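Local coordinates for diol-dehydratase (Roseburia inulinivorans, PDB 5I2A), which probably catalyses the dehydration of 1,2-propanediol as a B12-independent lyase of the glycyl radical enzyme family, at residues R55-E58 with H59-N63; L583-A586 with L587-Y591; S772-S775 with L776-Y780; Y674-P677 with L678-F681; E97-F100 with E101-T105. All blocks are in the same frame, centred on the assembly; numbering follows the deposited sequence.

Contact 1 (R55-E58 with H59-N63); sequences RAFE and HILKN
Phe57 and Leu61 meet on the inner side of alpha helix 49-63, one turn apart. The backbone sets the spacing through four successive i to i+4 hydrogen bonds, from His59 N to Arg55 O at 2.8 Å through Lys62 N to Glu58 O at 3.0 Å. The apolar part is a CH-pi contact. With CG anti to the backbone N (chi1 -174°), the Phe57 ring comes to lie beneath Leu61 CD1, which sits over one face, 3.8 Å from the ring centroid and nearest to Phe57 CZ. Helices 200-233 and 262-279 both pack on Phe57, and Ile278 of the latter also touches Leu61. The ionic part lies on the more exposed side, where Arg55 NH1 forms a salt bridge with Glu58 OE1 at 3.1 Å, on the syn side of the carboxylate and close to the guanidinium plane. Glu58 CG also runs alongside Lys62 CD, 3.9 Å away. With a leucine in place of Glu58, the Arg55 guanidinium would probably lose its charged mate and be freer to swing. His59 turns its NE2 to Glu39, whereas its backbone serves the last turn: Asn63 ND2 donates to a lone pair of His59 O over 2.9 Å.

Contact 2 (L583-A586 with L587-Y591); sequences LKKA and LEMNY
Ala586 and Tyr591 close a Schellman motif, a common C-terminal cap of alpha helices, here of helix 580-588. Tyr591 N reaches back to Ala586 O at 2.8 Å, and Asn590, with positive phi, is the C-prime residue whose N bonds to Leu587 O. The side chains just before this turn are set at different angles to one another. Lys584, fully extended, and Glu588 cross obliquely: Lys584 CE lies 3.5 Å from Glu588 OE2, while the ammonium stays beyond salt-bridge distance, NZ to OE2 being 4.6 Å. Lys585 runs nearly perpendicular to Glu588 and touches it with a methylene, CD to OE1 at 3.4 Å. The same lysine lies alongside Met589, both chains heading the same way, because its bends at chi2 (59°) and chi4 fold NZ back to within 3.5 Å of Met589 CG. That NZ is hydrogen-bonded to Tyr643 of helix 637-651. On the other side, Leu583 and Leu587 touch loosely and share Phe466 as a neighbour. Tyr591 stacks on His647 and gives its hydroxyl a partner in Thr709 O. Its ring also approaches the helix end at a slant, with CD1 4.3 Å from Ala586 CB.

Contact 3 (S772-S775 with L776-Y780); sequences SFIS and LIRGY
Ile777 lays its longer branch on Phe773, one turn earlier in helix 766-781, the crossover helix of a beta-alpha-beta unit between strands 756-759 and 787-792. At the root of the side chain, Ile777 CB rests 3.5 Å from Ile774 O. CG1 is turned anti to the carbonyl carbon (chi1 -63°) and passes 3.6 Å from Phe773 O, the same oxygen that accepts the hydrogen bond from Ile777 N at 3.2 Å. The chain then extends, carrying CD1 over one face of the Phe773 ring, 4.0 Å from its centroid and displaced toward the CE2-CZ edge, CE2 being 3.6 Å away. With CG trans to the backbone N, the Phe773 ring lies alongside Ile777, and chi2 of 79° turns its face to the methyl. Its other surroundings are largely apolar: Phe790 of strand 787-792 meets the ring edge-to-face and also touches Ile777, while Ala398 of helix 391-402 packs on it. Farther out, Arg778 passes its aliphatic CG near Ile774 O and sends NH2 to Trp386 O. Carbon meets carbon at the inner face, so the pair is held by dispersion and CH-pi attraction, with the polar backbone atoms beneath already engaged within the helix.

Contact 4 (Y674-P677 with L678-F681); sequences YTRP and LETF
A chi1 of -179° swings the Tyr674 ring away from its own amide nitrogen, while Leu678, with a chi1 of -92° displaced from the usual staggered value and an extended chi2 of 168°, lays its methyl CD1 over one face of that ring. This is the last turn of helix 661-678, kinked where the N of Tyr674 and of Pro677 make no bond to the turn before, the proline having no N-H, and followed by a type I beta turn from Leu678 to Phe681. The CH-pi contact is close, with CD1 3.6 Å from the ring centroid and offset toward CZ. Tyr674 OH bonds to Pro553 O, and helix 489-521 packs against the ring through Met500 and Met507. An alanine at Tyr674 takes away the ring, which is likely to leave a gap under Leu678 CD1 and Pro553 O without its hydroxyl donor. On the solvent side, Glu679 OE1 accepts from a water at 2.6 Å that also donates, over 3.3 Å, to Arg676 O; the other carboxylate oxygen forms a salt bridge with Arg423. Phe681 packs on Gly196 of the second subunit and makes backbone hydrogen bonds with Tyr689 of strand 688-689. Two bonds from one residue grip Pro677 O: Thr680 N approaches from above the carbonyl plane at 3.0 Å, and Thr680 OG1 lies in that plane at 2.7 Å.

Contact 5 (E97-F100 with E101-T105); sequences EAEF and ETVET
Glu99, the third residue of the type I beta turn from Glu97 to Phe100, accepts hydrogen bonds at its O from the backbone N of both Thr102 and Val103. The two donors come from different directions: Val103 N lies in the carbonyl plane at 2.9 Å, whereas Thr102 N, at 3.1 Å, stands well above it. Here the chain is tightly wound, and a chi1 of 64° puts Val103 CG1 between its backbone N and carbonyl carbon, where it rests against Glu99 O at 3.4 Å. The other compact element is Phe100, buried against Leu121 and Leu122 of helix 115-125, with Glu97 CA 3.7 Å above its ring plane, over the centre. The polar side is looser, with ordered waters filling in. One water donates to Ala98 O and accepts from Glu101 N, and another donates to Phe100 O and accepts from Glu104 N, bridging each pair. Glu101, exposed, turns OE2 to Lys118 in a salt bridge. Glu99 is tied more widely, OE1 to Arg106 and OE2 to Ala332 N. Its side chain lies about at right angles to Thr102, and a third water spans the pair, 2.6 Å from Glu99 OE1 and 2.6 Å from Thr102 OG1.

How the contacts relate
Along the chain the order is contact 1, 5, 2, 4, 3, and none touches another. Contacts 1 and 2 lie on opposite sides of the chain's centre, about 58 Å apart between centres, on helices 49-63 and 580-588. Contact 5 occupies a loop, its nearest atoms about 17 Å from contact 1. Contact 4 ends helix 661-678 and leads toward strand 688-689 of one mixed sheet; contact 3 lies on the helix linking strands 756-759 and 787-792 of another. These two approach to about 13 Å between nearest atoms, although contact 3 alone belongs to the glycine radical part of the sequence. Contact 4 alone meets the second subunit. The five are thus separate local elements spread around the chain, away from its centre, two of them beside the mixed sheets.

Contact 1 (R55-E58 with H59-N63)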
loop_
_atom_site.group_PDB
_atom_site.type_symbol
_atom_site.label_atom_id
_atom_site.label_comp_id
_atom_site.label_asym_id
_atom_site.label_seq_id
_atom_site.Cartn_x
_atom_site.Cartn_y
_atom_site.Cartn_z
ATOM N N ARG A 55 11.754 -7.626 10.732
ATOM C CA ARG A 55 11.758 -8.788 11.605
ATOM C C ARG A 55 12.324 -10.016 10.891
ATOM O O ARG A 55 13.008 -10.813 11.500
ATOM C CB ARG A 55 10.346 -9.088 12.128
ATOM C CG ARG A 55 9.826 -8.051 13.127
ATOM C CD ARG A 55 10.584 -8.105 14.437
ATOM N NE ARG A 55 10.014 -7.195 15.430
ATOM C CZ ARG A 55 10.672 -6.752 16.495
ATOM N NH1 ARG A 55 11.927 -7.136 16.702
ATOM N NH2 ARG A 55 10.080 -5.924 17.350
ATOM N N ALA A 56 12.035 -10.167 9.606
ATOM C CA ALA A 56 12.574 -11.304 8.876
ATOM C C ALA A 56 14.102 -11.149 8.702
ATOM O O ALA A 56 14.842 -12.098 8.883
ATOM C CB ALA A 56 11.875 -11.462 7.541
ATOM N N PHE A 57 14.555 -9.938 8.385
ATOM C CA PHE A 57 15.985 -9.643 8.254
ATOM C C PHE A 57 16.657 -9.938 9.591
ATOM O O PHE A 57 17.697 -10.576 9.648
ATOM C CB PHE A 57 16.188 -8.186 7.831
ATOM C CG PHE A 57 17.620 -7.793 7.516
ATOM C CD1 PHE A 57 18.379 -8.499 6.597
ATOM C CD2 PHE A 57 18.173 -6.653 8.093
ATOM C CE1 PHE A 57 19.674 -8.098 6.281
ATOM C CE2 PHE A 57 19.460 -6.238 7.775
ATOM C CZ PHE A 57 20.208 -6.961 6.865
ATOM N N GLU A 58 16.026 -9.494 10.671
ATOM C CA GLU A 58 16.521 -9.790 12.005
ATOM C C GLU A 58 16.606 -11.301 12.254
ATOM O O GLU A 58 17.623 -11.795 12.725
ATOM C CB GLU A 58 15.638 -9.125 13.049
ATOM C CG GLU A 58 15.871 -9.569 14.491
ATOM C CD GLU A 58 14.846 -8.939 15.426
ATOM O OE1 GLU A 58 13.665 -9.295 15.319
ATOM O OE2 GLU A 58 15.208 -8.068 16.231
ATOM N N HIS A 59 15.550 -12.027 11.910
ATOM C CA HIS A 59 15.504 -13.456 12.174
ATOM C C HIS A 59 16.530 -14.204 11.328
ATOM O O HIS A 59 17.135 -15.167 11.790
ATOM C CB HIS A 59 14.114 -14.008 11.906
ATOM C CG HIS A 59 13.896 -15.386 12.447
ATOM N ND1 HIS A 59 13.965 -15.675 13.791
ATOM C CD2 HIS A 59 13.575 -16.544 11.827
ATOM C CE1 HIS A 59 13.711 -16.958 13.975
ATOM N NE2 HIS A 59 13.467 -17.505 12.799
ATOM N N ILE A 60 16.710 -13.765 10.087
ATOM C CA ILE A 60 17.696 -14.367 9.209
ATOM C C ILE A 60 19.110 -14.138 9.769
ATOM O O ILE A 60 19.881 -15.071 9.874
ATOM C CB ILE A 60 17.595 -13.816 7.764
ATOM C CG1 ILE A 60 16.296 -14.262 7.104
ATOM C CG2 ILE A 60 18.771 -14.282 6.928
ATOM C CD1 ILE A 60 15.844 -13.369 5.983
ATOM N N LEU A 61 19.440 -12.913 10.162
ATOM C CA LEU A 61 20.803 -12.637 10.577
ATOM C C LEU A 61 21.120 -13.275 11.938
ATOM O O LEU A 61 22.269 -13.587 12.219
ATOM C CB LEU A 61 21.072 -11.129 10.616
ATOM C CG LEU A 61 21.097 -10.403 9.262
ATOM C CD1 LEU A 61 21.544 -8.961 9.436
ATOM C CD2 LEU A 61 21.975 -11.113 8.239
ATOM N N LYS A 62 20.102 -13.484 12.769
ATOM C CA LYS A 62 20.317 -14.132 14.060
ATOM C C LYS A 62 20.639 -15.611 13.889
ATOM O O LYS A 62 21.420 -16.157 14.645
ATOM C CB LYS A 62 19.096 -13.976 14.973
ATOM C CG LYS A 62 19.108 -12.703 15.795
ATOM C CD LYS A 62 17.740 -12.379 16.404
ATOM C CE LYS A 62 17.238 -13.478 17.336
ATOM N NZ LYS A 62 15.805 -13.258 17.727
ATOM N N ASN A 63 20.061 -16.249 12.877
ATOM C CA ASN A 63 20.098 -17.710 12.798
ATOM C C ASN A 63 20.803 -18.334 11.605
ATOM O O ASN A 63 21.063 -19.531 11.609
ATOM C CB ASN A 63 18.664 -18.256 12.849
ATOM C CG ASN A 63 17.964 -17.901 14.156
ATOM O OD1 ASN A 63 18.278 -18.456 15.196
ATOM N ND2 ASN A 63 17.036 -16.955 14.105
#

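Contact 2 (L583-A586 with L587-Y591)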
loop_
_atom_site.group_PDB
_atom_site.type_symbol
_atom_site.label_atom_id
_atom_site.label_comp_id
_atom_site.label_asym_id
_atom_site.label_seq_id
_atom_site.Cartn_x
_atom_site.Cartn_y
_atom_site.Cartn_z
ATOM N N LEU A 583 13.672 -8.806 -50.440
ATOM C CA LEU A 583 14.355 -8.636 -49.172
ATOM C C LEU A 583 13.550 -9.327 -48.087
ATOM O O LEU A 583 14.089 -10.120 -47.330
ATOM C CB LEU A 583 14.557 -7.151 -48.846
ATOM C CG LEU A 583 15.358 -6.889 -47.566
ATOM C CD1 LEU A 583 16.683 -7.669 -47.592
ATOM C CD2 LEU A 583 15.607 -5.392 -47.367
ATOM N N LYS A 584 12.250 -9.049 -48.048
ATOM C CA LYS A 584 11.377 -9.632 -47.034
ATOM C C LYS A 584 11.429 -11.151 -47.080
ATOM O O LYS A 584 11.525 -11.822 -46.061
ATOM C CB LYS A 584 9.930 -9.159 -47.213
ATOM C CG LYS A 584 8.965 -9.804 -46.206
ATOM C CD LYS A 584 7.526 -9.391 -46.464
ATOM C CE LYS A 584 6.544 -10.169 -45.584
ATOM N NZ LYS A 584 5.155 -9.714 -45.881
ATOM N N LYS A 585 11.383 -11.692 -48.284
ATOM C CA LYS A 585 11.330 -13.125 -48.447
ATOM C C LYS A 585 12.720 -13.736 -48.183
ATOM O O LYS A 585 12.831 -14.789 -47.557
ATOM C CB LYS A 585 10.784 -13.439 -49.846
ATOM C CG LYS A 585 10.645 -14.894 -50.212
ATOM C CD LYS A 585 9.733 -15.713 -49.318
ATOM C CE LYS A 585 9.399 -17.035 -50.007
ATOM N NZ LYS A 585 10.653 -17.791 -50.335
ATOM N N ALA A 586 13.781 -13.053 -48.603
ATOM C CA ALA A 586 15.137 -13.524 -48.300
ATOM C C ALA A 586 15.363 -13.630 -46.785
ATOM O O ALA A 586 15.955 -14.596 -46.302
ATOM C CB ALA A 586 16.187 -12.600 -48.933
ATOM N N LEU A 587 14.879 -12.640 -46.041
ATOM C CA LEU A 587 14.999 -12.664 -44.585
ATOM C C LEU A 587 14.251 -13.857 -43.992
ATOM O O LEU A 587 14.784 -14.573 -43.140
ATOM C CB LEU A 587 14.487 -11.347 -43.977
ATOM C CG LEU A 587 15.307 -10.099 -44.345
ATOM C CD1 LEU A 587 14.618 -8.837 -43.848
ATOM C CD2 LEU A 587 16.730 -10.165 -43.791
ATOM N N GLU A 588 13.025 -14.083 -44.456
ATOM C CA GLU A 588 12.235 -15.206 -43.979
ATOM C C GLU A 588 12.964 -16.527 -44.190
ATOM O O GLU A 588 12.895 -17.414 -43.347
ATOM C CB GLU A 588 10.876 -15.244 -44.681
ATOM C CG GLU A 588 9.943 -14.108 -44.294
ATOM C CD GLU A 588 8.690 -14.054 -45.161
ATOM O OE1 GLU A 588 8.659 -14.738 -46.205
ATOM O OE2 GLU A 588 7.739 -13.335 -44.794
ATOM N N MET A 589 13.679 -16.634 -45.308
ATOM C CA MET A 589 14.389 -17.857 -45.680
ATOM C C MET A 589 15.873 -17.867 -45.270
ATOM O O MET A 589 16.662 -18.680 -45.777
ATOM C CB MET A 589 14.276 -18.076 -47.196
ATOM C CG MET A 589 12.858 -18.286 -47.694
ATOM S SD MET A 589 12.145 -19.757 -46.952
ATOM C CE MET A 589 13.413 -20.963 -47.257
ATOM N N ASN A 590 16.249 -16.977 -44.352
ATOM C CA ASN A 590 17.624 -16.916 -43.849
ATOM C C ASN A 590 18.654 -16.835 -44.979
ATOM O O ASN A 590 19.692 -17.485 -44.933
ATOM C CB ASN A 590 17.923 -18.125 -42.960
ATOM C CG ASN A 590 19.145 -17.919 -42.081
ATOM O OD1 ASN A 590 19.498 -16.788 -41.751
ATOM N ND2 ASN A 590 19.797 -19.018 -41.697
ATOM N N TYR A 591 18.333 -16.039 -45.995
ATOM C CA TYR A 591 19.216 -15.813 -47.129
ATOM C C TYR A 591 19.566 -17.121 -47.873
ATOM O O TYR A 591 20.594 -17.210 -48.531
ATOM C CB TYR A 591 20.495 -15.120 -46.662
ATOM C CG TYR A 591 20.323 -13.687 -46.185
ATOM C CD1 TYR A 591 20.065 -12.662 -47.083
ATOM C CD2 TYR A 591 20.460 -13.357 -44.847
ATOM C CE1 TYR A 591 19.925 -11.353 -46.661
ATOM C CE2 TYR A 591 20.332 -12.037 -44.410
ATOM C CZ TYR A 591 20.063 -11.042 -45.322
ATOM O OH TYR A 591 19.932 -9.730 -44.913
#

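Contact 3 (S772-S775 with L776-Y780)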
loop_
_atom_site.group_PDB
_atom_site.type_symbol
_atom_site.label_atom_id
_atom_site.label_comp_id
_atom_site.label_asym_id
_atom_site.label_seq_id
_atom_site.Cartn_x
_atom_site.Cartn_y
_atom_site.Cartn_z
ATOM N N SER A 772 49.889 4.392 -26.610
ATOM C CA SER A 772 48.947 4.532 -27.714
ATOM C C SER A 772 47.568 3.963 -27.336
ATOM O O SER A 772 46.556 4.428 -27.847
ATOM C CB SER A 772 49.478 3.872 -28.991
ATOM O OG SER A 772 50.046 2.626 -28.707
ATOM N N PHE A 773 47.540 2.988 -26.429
ATOM C CA PHE A 773 46.292 2.503 -25.833
ATOM C C PHE A 773 45.537 3.660 -25.162
ATOM O O PHE A 773 44.371 3.915 -25.480
ATOM C CB PHE A 773 46.589 1.388 -24.829
ATOM C CG PHE A 773 45.402 0.941 -24.003
ATOM C CD1 PHE A 773 44.449 0.092 -24.530
ATOM C CD2 PHE A 773 45.278 1.334 -22.678
ATOM C CE1 PHE A 773 43.378 -0.349 -23.754
ATOM C CE2 PHE A 773 44.217 0.900 -21.894
ATOM C CZ PHE A 773 43.262 0.053 -22.437
ATOM N N ILE A 774 46.214 4.377 -24.269
ATOM C CA ILE A 774 45.612 5.532 -23.592
ATOM C C ILE A 774 45.125 6.593 -24.600
ATOM O O ILE A 774 44.043 7.162 -24.441
ATOM C CB ILE A 774 46.600 6.181 -22.593
ATOM C CG1 ILE A 774 46.967 5.211 -21.466
ATOM C CG2 ILE A 774 46.050 7.495 -22.035
ATOM C CD1 ILE A 774 45.810 4.802 -20.610
ATOM N N SER A 775 45.915 6.844 -25.641
ATOM C CA SER A 775 45.538 7.807 -26.674
ATOM C C SER A 775 44.311 7.382 -27.462
ATOM O O SER A 775 43.530 8.220 -27.894
ATOM C CB SER A 775 46.699 8.038 -27.649
ATOM O OG SER A 775 47.745 8.724 -27.000
ATOM N N LEU A 776 44.172 6.084 -27.692
ATOM C CA LEU A 776 42.975 5.561 -28.340
ATOM C C LEU A 776 41.737 5.929 -27.531
ATOM O O LEU A 776 40.774 6.472 -28.074
ATOM C CB LEU A 776 43.063 4.044 -28.503
ATOM C CG LEU A 776 41.865 3.351 -29.148
ATOM C CD1 LEU A 776 41.726 3.761 -30.605
ATOM C CD2 LEU A 776 41.992 1.834 -29.030
ATOM N N ILE A 777 41.783 5.642 -26.232
ATOM C CA ILE A 777 40.685 5.958 -25.320
ATOM C C ILE A 777 40.386 7.462 -25.286
ATOM O O ILE A 777 39.242 7.874 -25.417
ATOM C CB ILE A 777 40.990 5.474 -23.892
ATOM C CG1 ILE A 777 41.129 3.948 -23.861
ATOM C CG2 ILE A 777 39.884 5.921 -22.920
ATOM C CD1 ILE A 777 41.654 3.406 -22.526
ATOM N N ARG A 778 41.418 8.284 -25.127
ATOM C CA ARG A 778 41.213 9.728 -25.105
ATOM C C ARG A 778 40.648 10.276 -26.423
ATOM O O ARG A 778 39.858 11.205 -26.406
ATOM C CB ARG A 778 42.511 10.443 -24.759
ATOM C CG ARG A 778 42.896 10.285 -23.310
ATOM C CD ARG A 778 43.782 11.421 -22.874
ATOM N NE ARG A 778 44.112 11.389 -21.451
ATOM C CZ ARG A 778 43.295 11.789 -20.481
ATOM N NH1 ARG A 778 42.076 12.227 -20.758
ATOM N NH2 ARG A 778 43.699 11.744 -19.225
ATOM N N GLY A 779 41.040 9.698 -27.556
ATOM C CA GLY A 779 40.499 10.115 -28.840
ATOM C C GLY A 779 38.988 9.927 -28.927
ATOM O O GLY A 779 38.275 10.761 -29.480
ATOM N N TYR A 780 38.503 8.815 -28.386
ATOM C CA TYR A 780 37.068 8.543 -28.290
ATOM C C TYR A 780 36.397 9.464 -27.265
ATOM O O TYR A 780 35.350 10.053 -27.533
ATOM C CB TYR A 780 36.855 7.075 -27.920
ATOM C CG TYR A 780 35.431 6.655 -27.702
ATOM C CD1 TYR A 780 34.512 6.677 -28.738
ATOM C CD2 TYR A 780 35.012 6.194 -26.464
ATOM C CE1 TYR A 780 33.200 6.264 -28.541
ATOM C CE2 TYR A 780 33.700 5.782 -26.255
ATOM C CZ TYR A 780 32.807 5.817 -27.301
ATOM O OH TYR A 780 31.513 5.419 -27.108
#

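Contact 4 (Y674-P677 with L678-F681)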
loop_
_atom_site.group_PDB
_atom_site.type_symbol
_atom_site.label_atom_id
_atom_site.label_comp_id
_atom_site.label_asym_id
_atom_site.label_seq_id
_atom_site.Cartn_x
_atom_site.Cartn_y
_atom_site.Cartn_z
ATOM N N TYR A 674 14.973 5.179 -29.660
ATOM C CA TYR A 674 14.914 4.491 -28.376
ATOM C C TYR A 674 15.145 5.462 -27.218
ATOM O O TYR A 674 14.385 5.471 -26.258
ATOM C CB TYR A 674 15.942 3.354 -28.318
ATOM C CG TYR A 674 15.919 2.568 -27.021
ATOM C CD1 TYR A 674 14.915 1.645 -26.764
ATOM C CD2 TYR A 674 16.906 2.742 -26.056
ATOM C CE1 TYR A 674 14.894 0.923 -25.579
ATOM C CE2 TYR A 674 16.898 2.014 -24.870
ATOM C CZ TYR A 674 15.892 1.109 -24.640
ATOM O OH TYR A 674 15.868 0.399 -23.467
ATOM N N THR A 675 16.177 6.298 -27.324
ATOM C CA THR A 675 16.590 7.127 -26.192
ATOM C C THR A 675 15.715 8.362 -25.962
ATOM O O THR A 675 15.562 8.792 -24.836
ATOM C CB THR A 675 18.053 7.592 -26.340
ATOM O OG1 THR A 675 18.204 8.338 -27.552
ATOM C CG2 THR A 675 19.004 6.378 -26.360
ATOM N N ARG A 676 15.149 8.940 -27.013
ATOM C CA ARG A 676 14.349 10.140 -26.830
ATOM C C ARG A 676 12.974 9.854 -26.230
ATOM O O ARG A 676 12.572 10.550 -25.304
ATOM C CB ARG A 676 14.203 10.907 -28.136
ATOM C CG ARG A 676 14.808 12.283 -28.036
ATOM C CD ARG A 676 14.781 13.018 -29.342
ATOM N NE ARG A 676 15.985 13.823 -29.483
ATOM C CZ ARG A 676 16.590 14.041 -30.641
ATOM N NH1 ARG A 676 16.095 13.519 -31.755
ATOM N NH2 ARG A 676 17.679 14.794 -30.683
ATOM N N PRO A 677 12.255 8.845 -26.742
ATOM C CA PRO A 677 10.979 8.571 -26.077
ATOM C C PRO A 677 11.154 8.201 -24.603
ATOM O O PRO A 677 10.371 8.647 -23.758
ATOM C CB PRO A 677 10.414 7.390 -26.874
ATOM C CG PRO A 677 11.013 7.537 -28.227
ATOM C CD PRO A 677 12.421 8.027 -27.960
ATOM N N LEU A 678 12.184 7.423 -24.292
ATOM C CA LEU A 678 12.329 6.933 -22.927
ATOM C C LEU A 678 12.442 8.057 -21.895
ATOM O O LEU A 678 11.863 7.941 -20.819
ATOM C CB LEU A 678 13.531 6.000 -22.813
ATOM C CG LEU A 678 13.130 4.539 -23.028
ATOM C CD1 LEU A 678 14.382 3.712 -23.201
ATOM C CD2 LEU A 678 12.265 4.005 -21.864
ATOM N N GLU A 679 13.152 9.141 -22.221
ATOM C CA GLU A 679 13.370 10.208 -21.230
ATOM C C GLU A 679 12.082 10.964 -20.876
ATOM O O GLU A 679 12.093 11.786 -19.979
ATOM C CB GLU A 679 14.432 11.207 -21.705
ATOM C CG GLU A 679 13.994 12.068 -22.897
ATOM C CD GLU A 679 15.037 13.119 -23.315
ATOM O OE1 GLU A 679 14.772 13.844 -24.291
ATOM O OE2 GLU A 679 16.106 13.225 -22.680
ATOM N N THR A 680 10.977 10.665 -21.559
ATOM C CA THR A 680 9.706 11.324 -21.267
ATOM C C THR A 680 8.828 10.530 -20.290
ATOM O O THR A 680 7.848 11.055 -19.804
ATOM C CB THR A 680 8.868 11.575 -22.557
ATOM O OG1 THR A 680 8.336 10.336 -23.035
ATOM C CG2 THR A 680 9.719 12.222 -23.671
ATOM N N PHE A 681 9.152 9.266 -20.022
ATOM C CA PHE A 681 8.288 8.441 -19.162
ATOM C C PHE A 681 8.674 8.536 -17.692
ATOM O O PHE A 681 9.821 8.828 -17.372
ATOM C CB PHE A 681 8.318 6.965 -19.616
ATOM C CG PHE A 681 7.637 6.743 -20.934
ATOM C CD1 PHE A 681 6.254 6.634 -21.002
ATOM C CD2 PHE A 681 8.367 6.688 -22.105
ATOM C CE1 PHE A 681 5.620 6.460 -22.217
ATOM C CE2 PHE A 681 7.741 6.503 -23.322
ATOM C CZ PHE A 681 6.369 6.394 -23.382
HETATM O O HOH W 1 12.357 13.817 -25.366
#

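Contact 5 (E97-F100 with E101-T105)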
loop_
_atom_site.group_PDB
_atom_site.type_symbol
_atom_site.label_atom_id
_atom_site.label_comp_id
_atom_site.label_asym_id
_atom_site.label_seq_id
_atom_site.Cartn_x
_atom_site.Cartn_y
_atom_site.Cartn_z
ATOM N N GLU A 97 12.139 -24.549 -8.332
ATOM C CA GLU A 97 11.584 -25.874 -8.134
ATOM C C GLU A 97 11.502 -26.619 -9.456
ATOM O O GLU A 97 11.758 -27.805 -9.493
ATOM C CB GLU A 97 10.205 -25.794 -7.478
ATOM C CG GLU A 97 10.259 -25.239 -6.075
ATOM C CD GLU A 97 8.918 -25.311 -5.369
ATOM O OE1 GLU A 97 7.946 -25.763 -5.991
ATOM O OE2 GLU A 97 8.847 -24.922 -4.194
ATOM N N ALA A 98 11.183 -25.910 -10.539
ATOM C CA ALA A 98 11.089 -26.529 -11.860
ATOM C C ALA A 98 12.454 -26.960 -12.398
ATOM O O ALA A 98 12.527 -27.734 -13.344
ATOM C CB ALA A 98 10.425 -25.582 -12.853
ATOM N N GLU A 99 13.530 -26.450 -11.809
ATOM C CA GLU A 99 14.875 -26.789 -12.272
ATOM C C GLU A 99 15.624 -27.693 -11.298
ATOM O O GLU A 99 16.828 -27.868 -11.435
ATOM C CB GLU A 99 15.711 -25.519 -12.508
ATOM C CG GLU A 99 15.265 -24.697 -13.695
ATOM C CD GLU A 99 16.240 -23.576 -14.054
ATOM O OE1 GLU A 99 17.473 -23.810 -14.079
ATOM O OE2 GLU A 99 15.756 -22.461 -14.331
ATOM N N PHE A 100 14.929 -28.240 -10.307
ATOM C CA PHE A 100 15.597 -29.075 -9.300
ATOM C C PHE A 100 16.480 -30.176 -9.900
ATOM O O PHE A 100 17.564 -30.442 -9.398
ATOM C CB PHE A 100 14.574 -29.736 -8.374
ATOM C CG PHE A 100 14.155 -28.886 -7.207
ATOM C CD1 PHE A 100 14.760 -27.666 -6.960
ATOM C CD2 PHE A 100 13.150 -29.321 -6.347
ATOM C CE1 PHE A 100 14.379 -26.894 -5.891
ATOM C CE2 PHE A 100 12.765 -28.557 -5.285
ATOM C CZ PHE A 100 13.381 -27.339 -5.049
ATOM N N GLU A 101 16.005 -30.814 -10.962
ATOM C CA GLU A 101 16.693 -31.973 -11.521
ATOM C C GLU A 101 17.729 -31.598 -12.583
ATOM O O GLU A 101 18.545 -32.436 -12.977
ATOM C CB GLU A 101 15.673 -32.958 -12.115
ATOM C CG GLU A 101 14.621 -33.408 -11.108
ATOM C CD GLU A 101 15.252 -33.860 -9.804
ATOM O OE1 GLU A 101 16.060 -34.806 -9.844
ATOM O OE2 GLU A 101 14.967 -33.260 -8.746
ATOM N N THR A 102 17.707 -30.344 -13.032
ATOM C CA THR A 102 18.536 -29.926 -14.170
ATOM C C THR A 102 19.578 -28.845 -13.862
ATOM O O THR A 102 20.491 -28.621 -14.656
ATOM C CB THR A 102 17.661 -29.391 -15.319
ATOM O OG1 THR A 102 16.833 -28.328 -14.835
ATOM C CG2 THR A 102 16.771 -30.501 -15.891
ATOM N N VAL A 103 19.433 -28.157 -12.734
ATOM C CA VAL A 103 20.264 -26.995 -12.480
ATOM C C VAL A 103 21.732 -27.391 -12.278
ATOM O O VAL A 103 22.628 -26.614 -12.588
ATOM C CB VAL A 103 19.747 -26.174 -11.276
ATOM C CG1 VAL A 103 19.807 -26.968 -9.974
ATOM C CG2 VAL A 103 20.504 -24.845 -11.162
ATOM N N GLU A 104 21.985 -28.613 -11.816
ATOM C CA GLU A 104 23.366 -29.046 -11.577
ATOM C C GLU A 104 24.160 -29.179 -12.873
ATOM O O GLU A 104 25.370 -29.017 -12.879
ATOM C CB GLU A 104 23.412 -30.378 -10.807
ATOM C CG GLU A 104 24.843 -30.834 -10.473
ATOM C CD GLU A 104 24.909 -32.087 -9.609
ATOM O OE1 GLU A 104 23.878 -32.501 -9.050
ATOM O OE2 GLU A 104 26.010 -32.648 -9.478
ATOM N N THR A 105 23.482 -29.458 -13.976
ATOM C CA THR A 105 24.177 -29.718 -15.226
ATOM C C THR A 105 23.730 -28.800 -16.348
ATOM O O THR A 105 24.026 -29.064 -17.498
ATOM C CB THR A 105 23.955 -31.168 -15.676
ATOM O OG1 THR A 105 22.548 -31.411 -15.760
ATOM C CG2 THR A 105 24.575 -32.152 -14.673
HETATM O O HOH W 2 13.733 -30.257 -12.541
HETATM O O HOH W 3 18.163 -26.064 -15.191
HETATM O O HOH W 4 20.149 -30.662 -10.280
#